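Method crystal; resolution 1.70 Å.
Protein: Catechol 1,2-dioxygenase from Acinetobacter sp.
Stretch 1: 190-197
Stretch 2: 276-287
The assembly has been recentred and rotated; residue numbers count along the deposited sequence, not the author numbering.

Stretch 1, residues 190-197: YRVRTILP
Stretch 2 (276-287) ANDVEGPFAEMV

Residues 190-195 of stretch 1 form an extended strand, while stretch 2 leaves a helix, crosses a loop and becomes a strand at 283-287. The strands run in roughly opposite senses. The backbones stay well apart, with CA-CA distances of 9.1 Å for Arg191-Val287, 9.3 Å for Arg193-Val279 and 7.7 Å for Leu196-Ala284. No backbone hydrogen bond joins the stretches, so side chains must span the gap, burying 323 Å².

Asn277, the first residue to depart from the helix (-84/9), has chi1 m and chi2 -80°. Its OD1 accepts a nearly straight hydrogen bond from Arg191 NH2 at 3.0 Å, lying near the guanidinium plane, where the N-H bonds point. Arg191 has chi1 to chi3 t and chi4 95°.

Asp278 adopts a left-handed backbone (38/64). Its carbonyl O accepts from a water at 2.9 Å, and that water accepts from Arg193 NH1 at 2.5 Å, bridging the two. Val279 (-117/177, chi1 m) sets CG1 over one face of the Arg193 guanidinium, 4.2 Å from NH1; the flat face of the cation tolerates an apolar neighbour.

Glu280 (-100/7; chi1 m, chi2 p, chi3 54°) curls its carboxylate to meet Arg193, whose chi1 to chi3 are t and chi4 170°. In this salt bridge Arg193 NH2 donates to Glu280 OE1 at 2.7 Å and Arg193 NH1 to Glu280 OE2 at 3.2 Å, pairing two donors with two acceptors.

Gly281 (172/-171) and Pro282 (-53/145) lead into the strand. Ala284 and Met286 point toward stretch 1: Ala284 CB meets Leu196 CD1 at 4.3 Å, and Met286 SD (chi1 m, chi2 t, chi3 p) approaches Leu196 CD2 at 4.4 Å. These are apolar contacts: small Ala and flexible Met meet branched Leu196 (chi1 -97°, between wells; chi2 t). The CA-to-CB bonds of Glu285 and Val287 point away, though Glu285's end comes nearer.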

# COMPACT_ATOMS: atom_id res chain seq x y z
N TYR A 190 -14.15 11.76 36.68
CA TYR A 190 -14.96 11.27 35.57
C TYR A 190 -15.44 9.90 36.04
O TYR A 190 -14.76 9.23 36.82
CB TYR A 190 -14.14 11.14 34.28
CG TYR A 190 -13.11 10.01 34.28
CD1 TYR A 190 -11.84 10.20 34.84
CD2 TYR A 190 -13.43 8.76 33.78
CE1 TYR A 190 -10.91 9.15 34.90
CE2 TYR A 190 -12.51 7.70 33.83
CZ TYR A 190 -11.25 7.91 34.39
OH TYR A 190 -10.34 6.87 34.46
N ARG A 191 -16.61 9.50 35.61
CA ARG A 191 -17.12 8.22 36.01
C ARG A 191 -18.01 7.73 34.90
O ARG A 191 -18.84 8.49 34.38
CB ARG A 191 -17.90 8.35 37.31
CG ARG A 191 -18.51 7.05 37.80
CD ARG A 191 -19.28 7.31 39.08
NE ARG A 191 -20.17 6.20 39.44
CZ ARG A 191 -19.85 5.22 40.28
NH1 ARG A 191 -18.65 5.22 40.88
NH2 ARG A 191 -20.74 4.24 40.53
N VAL A 192 -17.82 6.49 34.48
CA VAL A 192 -18.69 5.97 33.44
C VAL A 192 -19.16 4.60 33.78
O VAL A 192 -18.51 3.88 34.54
CB VAL A 192 -17.99 5.87 32.06
CG1 VAL A 192 -17.62 7.21 31.61
CG2 VAL A 192 -16.77 4.98 32.14
N ARG A 193 -20.33 4.27 33.25
CA ARG A 193 -20.86 2.93 33.41
C ARG A 193 -20.81 2.36 31.97
O ARG A 193 -21.32 2.98 31.03
CB ARG A 193 -22.30 2.96 33.93
CG ARG A 193 -22.95 1.60 33.77
CD ARG A 193 -24.35 1.50 34.36
NE ARG A 193 -24.91 0.22 33.93
CZ ARG A 193 -26.04 -0.30 34.39
NH1 ARG A 193 -26.74 0.35 35.30
NH2 ARG A 193 -26.46 -1.48 33.94
N THR A 194 -20.17 1.20 31.80
CA THR A 194 -20.09 0.60 30.48
C THR A 194 -19.99 -0.93 30.69
O THR A 194 -20.53 -1.44 31.68
CB THR A 194 -18.89 1.16 29.71
OG1 THR A 194 -18.92 0.66 28.37
CG2 THR A 194 -17.58 0.78 30.37
N ILE A 195 -19.35 -1.65 29.77
CA ILE A 195 -19.16 -3.09 29.96
C ILE A 195 -17.68 -3.42 29.76
O ILE A 195 -16.95 -2.65 29.13
CB ILE A 195 -20.00 -3.96 28.96
CG1 ILE A 195 -19.62 -3.62 27.53
CG2 ILE A 195 -21.50 -3.76 29.19
CD1 ILE A 195 -20.25 -4.54 26.50
N LEU A 196 -17.24 -4.55 30.30
CA LEU A 196 -15.85 -4.98 30.13
C LEU A 196 -15.63 -5.40 28.69
O LEU A 196 -16.36 -6.22 28.16
CB LEU A 196 -15.51 -6.18 30.99
CG LEU A 196 -14.82 -5.97 32.33
CD1 LEU A 196 -14.54 -7.35 32.91
CD2 LEU A 196 -13.52 -5.21 32.16
N PRO A 197 -14.63 -4.81 28.03
CA PRO A 197 -14.38 -5.18 26.64
C PRO A 197 -13.64 -6.51 26.59
O PRO A 197 -13.08 -6.97 27.60
CB PRO A 197 -13.52 -4.03 26.15
CG PRO A 197 -12.68 -3.76 27.34
CD PRO A 197 -13.73 -3.71 28.43
N ALA A 276 -25.29 0.22 46.25
CA ALA A 276 -24.66 1.53 46.37
C ALA A 276 -24.37 2.19 45.03
O ALA A 276 -24.66 3.36 44.84
CB ALA A 276 -23.37 1.41 47.18
N ASN A 277 -23.80 1.42 44.10
CA ASN A 277 -23.46 1.92 42.76
C ASN A 277 -24.68 1.83 41.87
O ASN A 277 -24.60 2.05 40.67
CB ASN A 277 -22.33 1.07 42.18
CG ASN A 277 -21.02 1.25 42.92
OD1 ASN A 277 -20.31 2.23 42.69
ND2 ASN A 277 -20.71 0.33 43.83
N ASP A 278 -25.80 1.51 42.49
CA ASP A 278 -27.08 1.33 41.83
C ASP A 278 -27.03 0.65 40.46
O ASP A 278 -27.35 1.23 39.44
CB ASP A 278 -27.87 2.66 41.76
CG ASP A 278 -27.03 3.84 41.28
OD1 ASP A 278 -25.99 4.14 41.92
OD2 ASP A 278 -27.42 4.48 40.26
N VAL A 279 -26.60 -0.60 40.47
CA VAL A 279 -26.57 -1.41 39.27
C VAL A 279 -27.55 -2.54 39.55
O VAL A 279 -28.09 -2.62 40.65
CB VAL A 279 -25.14 -1.95 38.94
CG1 VAL A 279 -24.24 -0.80 38.52
CG2 VAL A 279 -24.56 -2.67 40.13
N GLU A 280 -27.76 -3.41 38.57
CA GLU A 280 -28.74 -4.49 38.71
C GLU A 280 -28.20 -5.87 39.06
O GLU A 280 -28.95 -6.85 39.04
CB GLU A 280 -29.55 -4.60 37.40
CG GLU A 280 -30.17 -3.27 36.89
CD GLU A 280 -29.14 -2.25 36.35
OE1 GLU A 280 -28.33 -2.63 35.46
OE2 GLU A 280 -29.14 -1.06 36.80
N GLY A 281 -26.91 -5.96 39.36
CA GLY A 281 -26.33 -7.25 39.69
C GLY A 281 -24.83 -7.12 39.82
O GLY A 281 -24.33 -6.01 39.82
N PRO A 282 -24.07 -8.22 39.93
CA PRO A 282 -22.61 -8.16 40.05
C PRO A 282 -21.98 -7.32 38.93
O PRO A 282 -22.46 -7.32 37.79
CB PRO A 282 -22.21 -9.64 40.03
CG PRO A 282 -23.36 -10.30 39.28
CD PRO A 282 -24.51 -9.63 39.97
N PHE A 283 -20.91 -6.61 39.27
CA PHE A 283 -20.25 -5.75 38.29
C PHE A 283 -18.76 -5.68 38.59
O PHE A 283 -18.31 -6.09 39.67
CB PHE A 283 -20.87 -4.34 38.36
CG PHE A 283 -20.57 -3.61 39.64
CD1 PHE A 283 -21.32 -3.85 40.79
CD2 PHE A 283 -19.50 -2.73 39.72
CE1 PHE A 283 -21.01 -3.23 42.01
CE2 PHE A 283 -19.17 -2.10 40.93
CZ PHE A 283 -19.93 -2.36 42.08
N ALA A 284 -17.99 -5.16 37.62
CA ALA A 284 -16.56 -4.99 37.79
C ALA A 284 -16.27 -3.49 38.00
O ALA A 284 -17.01 -2.61 37.51
CB ALA A 284 -15.83 -5.50 36.56
N GLU A 285 -15.23 -3.18 38.77
CA GLU A 285 -14.85 -1.79 38.99
C GLU A 285 -13.36 -1.58 38.69
O GLU A 285 -12.51 -2.40 39.10
CB GLU A 285 -15.14 -1.35 40.43
CG GLU A 285 -14.64 0.05 40.76
CD GLU A 285 -14.90 0.45 42.20
OE1 GLU A 285 -14.70 -0.40 43.10
OE2 GLU A 285 -15.29 1.61 42.45
N MET A 286 -13.06 -0.51 37.96
CA MET A 286 -11.68 -0.13 37.62
C MET A 286 -11.54 1.35 37.95
O MET A 286 -12.42 2.15 37.65
CB MET A 286 -11.37 -0.34 36.14
CG MET A 286 -11.44 -1.80 35.67
SD MET A 286 -11.12 -2.02 33.90
CE MET A 286 -9.41 -1.72 33.83
N VAL A 287 -10.44 1.70 38.61
CA VAL A 287 -10.16 3.08 38.96
C VAL A 287 -8.90 3.42 38.16
O VAL A 287 -7.95 2.65 38.16
CB VAL A 287 -9.85 3.23 40.47
CG1 VAL A 287 -9.59 4.69 40.82
CG2 VAL A 287 -10.98 2.68 41.29
O HOH W 1 -26.25 2.21 36.90